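Local coordinates for protein tRNA (cytosine(38)-C(5))-methyltransferase (Schizosaccharomyces pombe, PDB 6FDF) that methylates carbon 5 of cytosine 38 in the anticodon loop of tRNA(Asp), with S-adenosyl-L-methionine as the methyl donor, at residues A[27-32]-A[317-322]; A[73-78]-A[115-120]; A[172-177]-A[328-333]; A[184-189]-A[322-327]. All blocks are in the same frame, centred on the assembly; numbering follows the deposited sequence.

In the fold
The four contacts lie in the methyltransferase domain, and three follow the C-terminal helix 318-328. Interaction 1 sets its first turn against the end of helix 22-29, interaction 4 lays a 3-10 segment against its middle, and interaction 3 joins its end to strand 168-175. Centres of interactions 1 and 4 are about 10 Å apart, those of 3 and 4 about 12 Å. Interaction 2 lies between the entries to strands 78-81 and 121-127 of the same sheet, about 14 Å from interaction 3, centre to centre. In sequence, 2 is nested within 1 and 4 within 3, while 3 and 4 cross 1, which brings the last helix back to the first, as expected of a C5-methyltransferase.

Interaction 1: A[27-32]-A[317-322]; sequences LNLANI and NVKVVS. With GOL (glycerol), chain G.
Ala30 and Ser322 mark the closest backbone approach, their CA atoms 5.3 Å apart, where the C-terminal end of helix 22-29 meets the first turn of helix 318-328. The first helix finishes in a Schellman motif, Asn31 taking positive phi while Ile32 N and Asn31 N bond back to Leu27 O and Asn28 O. The second begins at Asn317, an N-cap whose OD1 accepts from Val320 N at 2.9 Å. From the last turn of the first helix, Leu29 reaches across to the second. Its CB rests 3.7 Å from Ser322 CB, and its CD1 meets Val318 CG1 at 3.9 Å, the side chains crossing at about a right angle. This pairing of the last helix with the helix after the first strand is consistent with the conserved C-terminal motif of C5-methyltransferases packing beside the cofactor site, and the Val318 side chain is about 6 Å from bound S-adenosylhomocysteine. Ser322 OG stands between its backbone N and carbonyl carbon (chi1 75°) and donates to Lys319 O at 2.6 Å. A glycerol, probably from the crystallisation liquor, packs its C1 3.5 Å from Leu29 CD2. Lys319 NZ, in one of two modelled conformers, donates to glycerol O1.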
# COMPACT_ATOMS: atom_id res chain seq x y z
N LEU A 27 11.05 5.26 -0.20
CA LEU A 27 12.07 6.31 -0.15
C LEU A 27 13.47 5.72 -0.27
O LEU A 27 14.34 6.30 -0.93
CB LEU A 27 11.93 7.12 1.14
CG LEU A 27 10.75 8.09 1.19
CD1 LEU A 27 10.42 8.45 2.63
CD2 LEU A 27 11.05 9.35 0.39
N ASN A 28 13.70 4.57 0.37
CA ASN A 28 15.00 3.91 0.27
C ASN A 28 15.29 3.52 -1.18
O ASN A 28 16.41 3.72 -1.67
CB ASN A 28 15.04 2.66 1.15
CG ASN A 28 15.01 2.98 2.64
OD1 ASN A 28 15.22 4.13 3.05
ND2 ASN A 28 14.74 1.97 3.45
N LEU A 29 14.30 2.94 -1.86
CA LEU A 29 14.47 2.53 -3.25
C LEU A 29 14.75 3.73 -4.15
O LEU A 29 15.53 3.63 -5.11
CB LEU A 29 13.22 1.81 -3.74
CG LEU A 29 13.14 0.29 -3.74
CD1 LEU A 29 11.78 -0.12 -4.27
CD2 LEU A 29 14.25 -0.31 -4.59
N ALA A 30 14.10 4.86 -3.88
CA ALA A 30 14.29 6.04 -4.71
C ALA A 30 15.60 6.74 -4.44
O ALA A 30 15.89 7.76 -5.09
CB ALA A 30 13.12 7.01 -4.50
N ASN A 31 16.41 6.22 -3.51
CA ASN A 31 17.69 6.82 -3.14
C ASN A 31 17.52 8.27 -2.71
O ASN A 31 18.34 9.13 -3.03
CB ASN A 31 18.71 6.68 -4.27
CG ASN A 31 19.01 5.24 -4.56
OD1 ASN A 31 18.93 4.78 -5.70
ND2 ASN A 31 19.32 4.50 -3.50
N ILE A 32 16.45 8.54 -1.97
CA ILE A 32 16.19 9.86 -1.41
C ILE A 32 17.01 9.97 -0.13
O ILE A 32 16.85 9.13 0.78
CB ILE A 32 14.70 10.08 -1.14
CG1 ILE A 32 13.88 9.83 -2.41
CG2 ILE A 32 14.45 11.48 -0.61
CD1 ILE A 32 14.40 10.58 -3.63
N ASN A 317 2.05 -0.64 -2.63
CA ASN A 317 3.10 -1.28 -3.42
C ASN A 317 4.33 -0.38 -3.39
O ASN A 317 4.30 0.75 -3.87
CB ASN A 317 2.64 -1.54 -4.85
CG ASN A 317 3.68 -2.29 -5.64
OD1 ASN A 317 4.74 -1.74 -5.95
ND2 ASN A 317 3.42 -3.57 -5.94
N VAL A 318 5.41 -0.92 -2.82
CA VAL A 318 6.64 -0.16 -2.58
C VAL A 318 7.30 0.24 -3.89
O VAL A 318 7.87 1.34 -4.00
CB VAL A 318 7.59 -1.00 -1.70
CG1 VAL A 318 8.96 -0.33 -1.59
CG2 VAL A 318 6.98 -1.22 -0.32
N LYS A 319 7.26 -0.64 -4.89
CA LYS A 319 7.86 -0.34 -6.19
C LYS A 319 7.17 0.84 -6.87
O LYS A 319 7.83 1.80 -7.28
CB LYS A 319 7.81 -1.58 -7.09
CG LYS A 319 9.10 -2.38 -7.14
CD LYS A 319 10.21 -1.58 -7.80
CE LYS A 319 11.55 -2.30 -7.67
NZ LYS A 319 12.67 -1.40 -8.02
N VAL A 320 5.84 0.77 -7.02
CA VAL A 320 5.10 1.86 -7.66
C VAL A 320 5.35 3.18 -6.95
O VAL A 320 5.62 4.21 -7.59
CB VAL A 320 3.60 1.53 -7.72
CG1 VAL A 320 2.82 2.69 -8.34
CG2 VAL A 320 3.36 0.25 -8.54
N VAL A 321 5.30 3.18 -5.62
CA VAL A 321 5.49 4.44 -4.90
C VAL A 321 6.93 4.94 -5.02
O VAL A 321 7.16 6.16 -5.03
CB VAL A 321 5.05 4.26 -3.43
CG1 VAL A 321 5.37 5.50 -2.61
CG2 VAL A 321 3.56 3.98 -3.40
N SER A 322 7.91 4.04 -5.13
CA SER A 322 9.29 4.49 -5.34
C SER A 322 9.41 5.31 -6.62
O SER A 322 10.12 6.32 -6.66
CB SER A 322 10.26 3.31 -5.37
OG SER A 322 10.19 2.58 -6.60
C1 GOL G . 16.31 -0.96 -7.31
O1 GOL G . 15.37 -1.30 -8.29
C2 GOL G . 17.07 0.31 -7.79
O2 GOL G . 16.43 0.93 -8.86
C3 GOL G . 17.16 1.21 -6.53
O3 GOL G . 17.45 2.50 -6.96

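Interaction 2: A[73-78]-A[115-120]; sequences AFDCKL and VNNLPE
Lys77 and Glu120 run side by side and point the same way: in Lys77 CG is anti to the backbone N (chi1 -174°), whereas in Glu120 CG is anti to the carbonyl carbon (chi1 -68°). The glutamate continues extended beyond CG, but the lysine bends at chi3 and again at chi4. As a result the carboxylate meets the lysine methylenes, with Glu120 OE1 3.3 Å from Lys77 CD and equally near CE. The charged ends do not form a salt bridge, since Lys77 NZ stays 4.3 Å from Glu120 OE2, although the opposite charges probably still attract. Beside this pair the backbones come together at Lys77 and Pro119, and the proline CB packs 3.8 Å from Cys76 O. Farther along they separate and water fills in. One molecule donates to both Cys76 O, at 2.7 Å, and Asn117 O, at 2.8 Å, bridging the two segments. Another lies within hydrogen-bonding distance of Asp75 OD1 and Asn117 OD1, but has more acceptors in reach than protons. In this Rossmann-like sheet, segment 73-78 leads from helix 68-74 into strand 78-81, while the loop 115-120 follows helix 103-111 and enters the adjacent parallel strand 121-127. Backbone bonds of Lys77 to Arg12 and Tyr121, and of Glu120 to Leu175, draw both entries into the sheet.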
# COMPACT_ATOMS: atom_id res chain seq x y z
N ALA A 73 6.66 21.51 14.97
CA ALA A 73 7.78 20.82 15.61
C ALA A 73 8.39 19.76 14.70
O ALA A 73 9.61 19.59 14.67
CB ALA A 73 7.32 20.20 16.93
N PHE A 74 7.55 19.02 13.96
CA PHE A 74 8.08 18.06 12.99
C PHE A 74 8.95 18.74 11.95
O PHE A 74 9.99 18.20 11.55
CB PHE A 74 6.94 17.30 12.31
CG PHE A 74 6.19 16.37 13.22
CD1 PHE A 74 6.87 15.60 14.15
CD2 PHE A 74 4.81 16.26 13.14
CE1 PHE A 74 6.19 14.74 15.00
CE2 PHE A 74 4.12 15.40 13.99
CZ PHE A 74 4.81 14.64 14.91
N ASP A 75 8.51 19.89 11.45
CA ASP A 75 9.28 20.72 10.51
C ASP A 75 9.74 19.90 9.30
O ASP A 75 10.93 19.81 8.99
CB ASP A 75 10.46 21.37 11.22
CG ASP A 75 11.16 22.41 10.35
OD1 ASP A 75 10.46 23.12 9.60
OD2 ASP A 75 12.40 22.50 10.42
N CYS A 76 8.77 19.30 8.61
CA CYS A 76 9.06 18.39 7.51
C CYS A 76 8.67 19.00 6.17
O CYS A 76 7.64 19.67 6.05
CB CYS A 76 8.33 17.05 7.71
SG CYS A 76 9.11 16.03 8.97
N LYS A 77 9.52 18.77 5.17
CA LYS A 77 9.31 19.34 3.85
C LYS A 77 8.56 18.40 2.92
O LYS A 77 7.98 18.86 1.93
CB LYS A 77 10.68 19.70 3.26
CG LYS A 77 10.64 20.43 1.93
CD LYS A 77 12.05 20.87 1.53
CE LYS A 77 12.38 22.27 2.04
NZ LYS A 77 12.17 22.45 3.51
N LEU A 78 8.55 17.10 3.22
CA LEU A 78 7.70 16.13 2.53
C LEU A 78 6.79 15.48 3.56
O LEU A 78 7.27 15.02 4.60
CB LEU A 78 8.54 15.06 1.82
CG LEU A 78 7.76 13.82 1.36
CD1 LEU A 78 6.74 14.18 0.27
CD2 LEU A 78 8.69 12.71 0.87
N VAL A 115 0.06 26.06 9.42
CA VAL A 115 1.42 25.72 9.80
C VAL A 115 2.37 26.86 9.45
O VAL A 115 2.10 27.69 8.58
CB VAL A 115 1.88 24.39 9.16
CG1 VAL A 115 0.95 23.24 9.57
CG2 VAL A 115 1.97 24.53 7.64
N ASN A 116 3.50 26.90 10.16
CA ASN A 116 4.49 27.95 9.92
C ASN A 116 5.10 27.83 8.53
O ASN A 116 5.29 28.84 7.83
CB ASN A 116 5.60 27.88 10.97
CG ASN A 116 5.21 28.51 12.29
OD1 ASN A 116 4.51 29.52 12.32
ND2 ASN A 116 5.67 27.92 13.39
N ASN A 117 5.41 26.61 8.10
CA ASN A 117 6.10 26.36 6.83
C ASN A 117 5.39 25.22 6.11
O ASN A 117 5.58 24.05 6.46
CB ASN A 117 7.57 26.04 7.06
CG ASN A 117 8.30 27.14 7.80
OD1 ASN A 117 8.69 26.98 8.95
ND2 ASN A 117 8.48 28.27 7.13
N LEU A 118 4.56 25.57 5.14
CA LEU A 118 3.86 24.56 4.36
C LEU A 118 4.87 23.56 3.79
O LEU A 118 5.94 23.96 3.31
CB LEU A 118 3.08 25.20 3.21
CG LEU A 118 1.85 26.04 3.55
CD1 LEU A 118 1.40 26.81 2.32
CD2 LEU A 118 0.74 25.13 4.05
N PRO A 119 4.58 22.26 3.84
CA PRO A 119 5.49 21.29 3.21
C PRO A 119 5.55 21.56 1.71
O PRO A 119 4.56 21.92 1.08
CB PRO A 119 4.84 19.94 3.51
CG PRO A 119 3.40 20.24 3.78
CD PRO A 119 3.40 21.60 4.43
N GLU A 120 6.75 21.42 1.15
CA GLU A 120 6.90 21.68 -0.27
C GLU A 120 6.40 20.52 -1.12
O GLU A 120 6.12 20.72 -2.31
CB GLU A 120 8.37 21.99 -0.58
CG GLU A 120 8.81 23.32 0.01
CD GLU A 120 10.26 23.66 -0.25
OE1 GLU A 120 10.96 22.84 -0.88
OE2 GLU A 120 10.71 24.74 0.17
O HOH W 1 8.15 24.43 10.41
O HOH W 2 7.80 22.32 6.59

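Interaction 3: A[172-177]-A[328-333]; sequences LARLNF and LLEPLN
Arg174 and Leu328 share the direct hydrogen bond: NE donates to Leu328 O at 3.1 Å, bent to 155°, with the oxygen 15° out of the guanidinium plane. NH1 donates to Leu327 O, one residue earlier, and to a water 2.9 Å away that donates to Glu330 OE1. The water thus bridges the two groups, whose opposite charges, with Arg174 NH1 4.4 Å from Glu330 OE1, probably still attract. The Arg174 and Pro331 side chains reach toward each other tip to tip, Pro331 CD lying 3.3 Å above one guanidinium face, offset toward the rim, and Trp181 adds a cation-pi contact. Apolar packing pairs Leu328 CD1 with Leu172 CB at 3.9 Å; the same methyl also touches the backbone oxygen Ala173 O. A chain extended from CG to NE brings Arg174 NE from antiparallel strand 168-175, between 121-127 and 148-155 as expected of the class I methyltransferase sheet, to the end of the last helix. A leucine in its place would probably leave the carbonyls of Leu327 and Leu328 without these donors and Glu330 without its nearby positive charge. Where it meets these carbonyls, the guanidinium charge is likely to be stabilised by the helix dipole's negative end.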
# COMPACT_ATOMS: atom_id res chain seq x y z
N LEU A 172 -0.06 13.66 -6.07
CA LEU A 172 1.27 14.23 -5.91
C LEU A 172 1.13 15.74 -5.97
O LEU A 172 0.60 16.27 -6.95
CB LEU A 172 2.22 13.74 -7.01
CG LEU A 172 2.88 12.36 -6.87
CD1 LEU A 172 1.84 11.24 -6.83
CD2 LEU A 172 3.85 12.13 -8.01
N ALA A 173 1.61 16.43 -4.93
CA ALA A 173 1.44 17.88 -4.83
C ALA A 173 2.78 18.55 -4.61
O ALA A 173 3.55 18.13 -3.74
CB ALA A 173 0.47 18.25 -3.69
N ARG A 174 3.07 19.59 -5.40
CA ARG A 174 4.24 20.44 -5.21
C ARG A 174 3.78 21.86 -4.90
O ARG A 174 2.97 22.43 -5.64
CB ARG A 174 5.12 20.48 -6.46
CG ARG A 174 5.73 19.16 -6.88
CD ARG A 174 6.40 19.33 -8.23
NE ARG A 174 7.16 18.16 -8.64
CZ ARG A 174 7.62 17.97 -9.88
NH1 ARG A 174 8.29 16.87 -10.18
NH2 ARG A 174 7.40 18.89 -10.81
N LEU A 175 4.30 22.42 -3.81
CA LEU A 175 4.00 23.81 -3.46
C LEU A 175 4.61 24.78 -4.47
O LEU A 175 5.77 24.64 -4.86
CB LEU A 175 4.54 24.11 -2.06
CG LEU A 175 4.25 25.49 -1.48
CD1 LEU A 175 2.76 25.66 -1.18
CD2 LEU A 175 5.07 25.68 -0.22
N ASN A 176 3.80 25.76 -4.90
CA ASN A 176 4.25 26.86 -5.76
C ASN A 176 5.06 26.39 -6.96
O ASN A 176 6.14 26.89 -7.26
CB ASN A 176 5.04 27.89 -4.95
CG ASN A 176 4.22 28.51 -3.82
OD1 ASN A 176 4.73 28.74 -2.72
ND2 ASN A 176 2.96 28.81 -4.09
N PHE A 177 4.52 25.41 -7.69
CA PHE A 177 5.16 24.89 -8.89
C PHE A 177 4.32 25.25 -10.11
O PHE A 177 3.14 24.91 -10.17
CB PHE A 177 5.35 23.37 -8.81
CG PHE A 177 5.87 22.76 -10.08
CD1 PHE A 177 7.21 22.87 -10.42
CD2 PHE A 177 5.02 22.08 -10.93
CE1 PHE A 177 7.69 22.31 -11.59
CE2 PHE A 177 5.49 21.52 -12.11
CZ PHE A 177 6.83 21.63 -12.43
N LEU A 328 7.99 12.96 -7.90
CA LEU A 328 7.56 14.07 -7.06
C LEU A 328 8.72 14.99 -6.69
O LEU A 328 8.59 16.22 -6.74
CB LEU A 328 6.89 13.52 -5.80
CG LEU A 328 6.37 14.51 -4.76
CD1 LEU A 328 5.33 15.43 -5.37
CD2 LEU A 328 5.79 13.76 -3.55
N LEU A 329 9.86 14.41 -6.30
CA LEU A 329 10.95 15.17 -5.72
C LEU A 329 11.99 15.64 -6.74
O LEU A 329 13.06 16.10 -6.34
CB LEU A 329 11.64 14.34 -4.64
CG LEU A 329 10.73 13.86 -3.51
CD1 LEU A 329 11.51 12.93 -2.59
CD2 LEU A 329 10.16 15.04 -2.75
N GLU A 330 11.71 15.53 -8.04
CA GLU A 330 12.67 15.99 -9.05
C GLU A 330 13.14 17.43 -8.85
O GLU A 330 14.35 17.67 -9.04
CB GLU A 330 12.09 15.81 -10.46
CG GLU A 330 11.99 14.35 -10.87
CD GLU A 330 11.66 14.15 -12.34
OE1 GLU A 330 11.18 15.11 -12.99
OE2 GLU A 330 11.88 13.04 -12.84
N PRO A 331 12.30 18.41 -8.52
CA PRO A 331 12.81 19.79 -8.38
C PRO A 331 13.85 19.95 -7.28
O PRO A 331 14.46 21.03 -7.19
CB PRO A 331 11.55 20.61 -8.06
CG PRO A 331 10.43 19.80 -8.63
CD PRO A 331 10.83 18.38 -8.36
N LEU A 332 14.06 18.94 -6.44
CA LEU A 332 15.07 19.03 -5.39
C LEU A 332 16.47 18.75 -5.91
O LEU A 332 17.45 19.03 -5.21
CB LEU A 332 14.74 18.07 -4.25
CG LEU A 332 13.52 18.46 -3.41
CD1 LEU A 332 13.20 17.39 -2.39
CD2 LEU A 332 13.77 19.80 -2.73
N ASN A 333 16.59 18.21 -7.13
CA ASN A 333 17.86 18.03 -7.83
C ASN A 333 18.85 17.24 -6.98
O ASN A 333 19.94 17.71 -6.65
CB ASN A 333 18.44 19.38 -8.25
CG ASN A 333 18.15 19.72 -9.70
OD1 ASN A 333 17.13 19.30 -10.25
ND2 ASN A 333 19.04 20.49 -10.32
O HOH W 3 8.63 16.26 -12.95

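Interaction 4: A[184-189]-A[322-327]; sequences DDVFQF and SYLISL
Val186 and Tyr323 form the tight part of the contact, with Val186 CG2 only 3.4 Å from Tyr323 CB and the side chains crossing at about a right angle. The same methyl, anti to the backbone N of Val186, also reaches Leu324 CD2 at 3.8 Å. Leu327 CD1 packs 3.9 Å from Asp185 CB, while the aspartate's OD2 accepts from Ser182 N. Here a 3-10 segment of the long loop after strand 168-175 lies against one part of helix 318-328, and another part packs on the seven-stranded Rossmann-like sheet, Leu324 touching Tyr170, Leu172 and Leu155. Packing is looser toward the surface, where the partly exposed Phe189 spans a helical turn. Its CB touches Tyr323 CD1 at 3.8 Å, its CE2 lies as near Leu327 CB, and Ser326 CB makes a CH-pi contact over one face, 4.2 Å from the ring centroid and 17° off the normal. An alanine at Phe189 would keep the CB contact but is likely to open a gap over Ser326 and Leu327 where the ring had lain. Ser326 OG turns back to Ser322 O, an oxygen that also accepts from Ser326 N on the opposite face of its carbonyl plane.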
# COMPACT_ATOMS: atom_id res chain seq x y z
N ASP A 184 1.71 10.43 -15.79
CA ASP A 184 2.17 9.42 -16.74
C ASP A 184 3.68 9.45 -16.94
O ASP A 184 4.23 8.51 -17.53
CB ASP A 184 1.47 9.62 -18.08
CG ASP A 184 -0.02 9.36 -18.00
OD1 ASP A 184 -0.42 8.40 -17.31
OD2 ASP A 184 -0.80 10.11 -18.63
N ASP A 185 4.37 10.50 -16.47
CA ASP A 185 5.82 10.53 -16.57
C ASP A 185 6.46 9.41 -15.76
O ASP A 185 7.61 9.04 -16.02
CB ASP A 185 6.35 11.89 -16.10
CG ASP A 185 5.73 13.05 -16.86
OD1 ASP A 185 5.46 12.88 -18.06
OD2 ASP A 185 5.50 14.11 -16.25
N VAL A 186 5.71 8.84 -14.82
CA VAL A 186 6.22 7.79 -13.95
C VAL A 186 6.63 6.56 -14.74
O VAL A 186 7.45 5.77 -14.26
CB VAL A 186 5.15 7.46 -12.88
CG1 VAL A 186 4.05 6.56 -13.45
CG2 VAL A 186 5.78 6.85 -11.66
N PHE A 187 6.08 6.37 -15.94
CA PHE A 187 6.43 5.19 -16.72
C PHE A 187 7.82 5.28 -17.33
O PHE A 187 8.39 4.25 -17.69
CB PHE A 187 5.35 4.94 -17.79
CG PHE A 187 4.05 4.49 -17.20
CD1 PHE A 187 3.90 3.20 -16.74
CD2 PHE A 187 3.01 5.39 -17.01
CE1 PHE A 187 2.72 2.78 -16.15
CE2 PHE A 187 1.83 4.98 -16.40
CZ PHE A 187 1.68 3.68 -15.98
N GLN A 188 8.38 6.49 -17.44
CA GLN A 188 9.76 6.65 -17.87
C GLN A 188 10.74 6.07 -16.86
O GLN A 188 11.93 5.92 -17.18
CB GLN A 188 10.08 8.12 -18.12
CG GLN A 188 9.28 8.74 -19.26
CD GLN A 188 9.32 10.25 -19.25
OE1 GLN A 188 10.34 10.86 -18.89
NE2 GLN A 188 8.22 10.88 -19.63
N PHE A 189 10.27 5.72 -15.66
CA PHE A 189 11.09 5.11 -14.63
C PHE A 189 10.99 3.60 -14.61
O PHE A 189 11.90 2.95 -14.09
CB PHE A 189 10.69 5.60 -13.23
CG PHE A 189 10.93 7.05 -13.00
CD1 PHE A 189 12.22 7.56 -13.03
CD2 PHE A 189 9.88 7.90 -12.72
CE1 PHE A 189 12.45 8.90 -12.80
CE2 PHE A 189 10.11 9.24 -12.49
CZ PHE A 189 11.39 9.74 -12.53
N SER A 322 7.91 4.04 -5.13
CA SER A 322 9.29 4.49 -5.34
C SER A 322 9.41 5.31 -6.62
O SER A 322 10.12 6.32 -6.66
CB SER A 322 10.26 3.31 -5.37
OG SER A 322 10.19 2.58 -6.60
N TYR A 323 8.70 4.90 -7.67
CA TYR A 323 8.70 5.67 -8.91
C TYR A 323 8.02 7.02 -8.73
O TYR A 323 8.51 8.04 -9.23
CB TYR A 323 8.00 4.89 -10.02
CG TYR A 323 8.57 3.54 -10.37
CD1 TYR A 323 9.94 3.31 -10.32
CD2 TYR A 323 7.74 2.50 -10.75
CE1 TYR A 323 10.46 2.06 -10.66
CE2 TYR A 323 8.25 1.26 -11.08
CZ TYR A 323 9.60 1.04 -11.03
OH TYR A 323 10.09 -0.20 -11.36
N LEU A 324 6.86 7.05 -8.05
CA LEU A 324 6.16 8.31 -7.85
C LEU A 324 6.95 9.26 -6.97
O LEU A 324 6.94 10.48 -7.19
CB LEU A 324 4.78 8.05 -7.23
CG LEU A 324 3.80 7.34 -8.16
CD1 LEU A 324 2.69 6.72 -7.36
CD2 LEU A 324 3.24 8.29 -9.22
N ILE A 325 7.64 8.73 -5.95
CA ILE A 325 8.49 9.58 -5.12
C ILE A 325 9.59 10.22 -5.95
O ILE A 325 9.88 11.41 -5.81
CB ILE A 325 9.06 8.76 -3.94
CG1 ILE A 325 7.99 8.55 -2.87
CG2 ILE A 325 10.28 9.46 -3.33
CD1 ILE A 325 8.40 7.58 -1.78
N SER A 326 10.23 9.42 -6.82
CA SER A 326 11.26 9.95 -7.70
C SER A 326 10.73 11.09 -8.56
O SER A 326 11.38 12.14 -8.71
CB SER A 326 11.80 8.83 -8.59
OG SER A 326 12.44 7.84 -7.82
N LEU A 327 9.55 10.90 -9.15
CA LEU A 327 8.91 11.96 -9.92
C LEU A 327 8.62 13.18 -9.06
O LEU A 327 8.94 14.31 -9.43
CB LEU A 327 7.62 11.44 -10.56
CG LEU A 327 6.83 12.46 -11.36
CD1 LEU A 327 7.65 12.95 -12.54
CD2 LEU A 327 5.51 11.87 -11.82